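PDB 5WYD: probable enoyl-CoA hydratase/isomerase from Pseudomonas aeruginosa PAO1, which takes part in the biosynthesis of the diffusible signal factor DSF and probably acts as a crotonase-type enoyl-CoA hydratase or dehydratase. Local coordinates for the interface of chains A and B. Sequence-based numbering; all coordinates share one arbitrary frame. Chains: chain A/B, Probable enoyl-CoA hydratase/isomerase.

The interface of chains A and B. Residues chain A 221-222, 225, 241, 244-245, 248; chain B 95, 151-154.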
# COMPACT_ATOMS: atom_id res chain seq x y z
N THR A 221 -3.89 3.66 -23.36
CA THR A 221 -2.90 3.92 -22.32
C THR A 221 -3.46 4.76 -21.18
O THR A 221 -3.15 4.51 -20.01
CB THR A 221 -1.69 4.60 -22.94
OG1 THR A 221 -2.00 5.98 -23.18
CG2 THR A 221 -1.31 3.91 -24.25
N ILE A 222 -4.25 5.79 -21.50
CA ILE A 222 -4.74 6.68 -20.46
C ILE A 222 -5.68 5.96 -19.51
O ILE A 222 -5.60 6.14 -18.29
CB ILE A 222 -5.43 7.89 -21.10
CG1 ILE A 222 -4.50 8.58 -22.08
CG2 ILE A 222 -5.83 8.83 -19.99
CD1 ILE A 222 -5.12 9.78 -22.74
N LEU A 225 -4.48 4.59 -16.22
CA LEU A 225 -4.04 5.59 -15.25
C LEU A 225 -5.18 6.06 -14.37
O LEU A 225 -5.05 6.08 -13.14
CB LEU A 225 -3.46 6.78 -15.98
CG LEU A 225 -2.16 6.45 -16.69
CD1 LEU A 225 -1.56 7.70 -17.38
CD2 LEU A 225 -1.19 5.83 -15.67
N GLU A 241 2.83 8.39 -14.95
CA GLU A 241 2.05 9.20 -15.86
C GLU A 241 3.00 9.95 -16.79
O GLU A 241 2.87 9.88 -18.01
CB GLU A 241 1.17 10.19 -15.09
CG GLU A 241 0.15 11.00 -15.95
CD GLU A 241 -0.55 12.11 -15.17
OE1 GLU A 241 0.16 12.77 -14.40
OE2 GLU A 241 -1.79 12.28 -15.26
N ARG A 244 4.48 7.43 -19.38
CA ARG A 244 3.59 7.00 -20.44
C ARG A 244 3.36 8.14 -21.43
O ARG A 244 3.32 7.93 -22.64
CB ARG A 244 2.27 6.49 -19.84
CG ARG A 244 2.46 5.36 -18.81
CD ARG A 244 1.19 4.60 -18.46
NE ARG A 244 0.80 3.66 -19.51
CZ ARG A 244 -0.08 2.67 -19.36
NH1 ARG A 244 -0.66 2.46 -18.18
NH2 ARG A 244 -0.37 1.87 -20.38
N PHE A 245 3.26 9.36 -20.90
CA PHE A 245 3.16 10.53 -21.76
C PHE A 245 4.30 10.58 -22.75
O PHE A 245 4.10 10.85 -23.94
CB PHE A 245 3.16 11.77 -20.89
CG PHE A 245 3.20 13.05 -21.63
CD1 PHE A 245 4.41 13.63 -21.96
CD2 PHE A 245 2.03 13.70 -21.96
CE1 PHE A 245 4.45 14.81 -22.61
CE2 PHE A 245 2.08 14.89 -22.62
CZ PHE A 245 3.29 15.45 -22.95
N LEU A 248 3.74 7.93 -25.32
CA LEU A 248 2.79 8.31 -26.35
C LEU A 248 3.47 9.22 -27.34
O LEU A 248 3.52 8.90 -28.53
CB LEU A 248 1.57 8.99 -25.73
CG LEU A 248 0.63 8.01 -25.05
CD1 LEU A 248 -0.52 8.70 -24.36
CD2 LEU A 248 0.07 7.08 -26.09
N ALA B 95 7.17 17.67 -19.44
CA ALA B 95 6.31 16.95 -18.51
C ALA B 95 6.87 17.01 -17.10
O ALA B 95 6.13 17.14 -16.12
CB ALA B 95 6.13 15.50 -18.94
N LEU B 151 -2.34 13.25 -26.56
CA LEU B 151 -1.47 13.42 -25.41
C LEU B 151 -2.30 13.25 -24.16
O LEU B 151 -3.47 13.61 -24.15
CB LEU B 151 -0.77 14.78 -25.45
CG LEU B 151 0.26 15.07 -26.55
CD1 LEU B 151 1.46 14.15 -26.28
CD2 LEU B 151 -0.19 14.92 -27.99
N LEU B 152 -1.79 12.54 -23.18
CA LEU B 152 -2.48 12.46 -21.91
C LEU B 152 -2.14 13.67 -21.02
O LEU B 152 -1.18 14.41 -21.28
CB LEU B 152 -2.12 11.12 -21.27
CG LEU B 152 -0.66 10.77 -21.08
CD1 LEU B 152 -0.01 11.67 -20.04
CD2 LEU B 152 -0.58 9.31 -20.72
N PRO B 153 -2.96 13.95 -20.00
CA PRO B 153 -2.58 14.97 -19.03
C PRO B 153 -1.32 14.53 -18.31
O PRO B 153 -1.28 13.47 -17.68
CB PRO B 153 -3.79 15.00 -18.09
CG PRO B 153 -4.91 14.49 -18.93
CD PRO B 153 -4.34 13.47 -19.82
N CYS B 154 -0.28 15.36 -18.34
CA CYS B 154 0.95 14.96 -17.69
C CYS B 154 1.13 15.72 -16.40
O CYS B 154 2.18 15.62 -15.76
CB CYS B 154 2.18 15.22 -18.56
SG CYS B 154 2.54 16.98 -18.89
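B:Leu152 enters a groove between helices 216-226 and 238-249 of chain A and touches side chains of both. The protein belongs to the crotonase (enoyl-CoA hydratase/isomerase) family, whose subunits commonly assemble into trimers that pair as hexamers. The deposited assembly has six copies and this interface lacks exact two-fold symmetry, so it may be an intra-trimer contact.

Followed outward from the loop, B:Leu152 CB first passes A:Ile222, running antiparallel to that side chain, with A:Ile222 CG1 3.6 Å from B:Leu152 CB and A:Ile222 CD1 also alongside. CG lies between the backbone N and the carbonyl carbon (chi1 55°), a crowded position that points the isobutyl group at the two helices. From there CG meets A:Leu248 CD1 and the CA of A:Phe245, and the methyls part. B:Leu152 CD1 presses on A:Phe245 CB at 3.3 Å and lies in the plane of the phenyl ring, at its CD2 edge. B:Leu152 CD2 turns the other way, 3.7 Å from A:Leu248 CD1. B:Leu152 CD2 also meets A:Leu225 CD1 at 3.8 Å, the two side chains crossing at about a right angle.

With CG anti to its backbone N (chi1 174°), A:Phe245 reaches away from its helix and inserts its ring between chain B groups. B:Cys154 CB sits over one face, 4.0 Å from the ring centroid of A:Phe245 in a CH-pi contact offset toward the rim. B:Ala95 CB, from helix 88-106, approaches from that side too, beyond the opposite rim, 3.9 Å from A:Phe245 CD1. On the other side, B:Leu151 CD1 comes within 3.8 Å of A:Phe245 CE2.

A:Glu241 extends along this contact, its carboxylate OE2 2.7 Å from the backbone O of B:Pro153. Both oxygens are acceptors as modelled, so the approach reads as a clash, and any attraction is doubtful unless the carboxyl carries a proton, which the coordinates do not show.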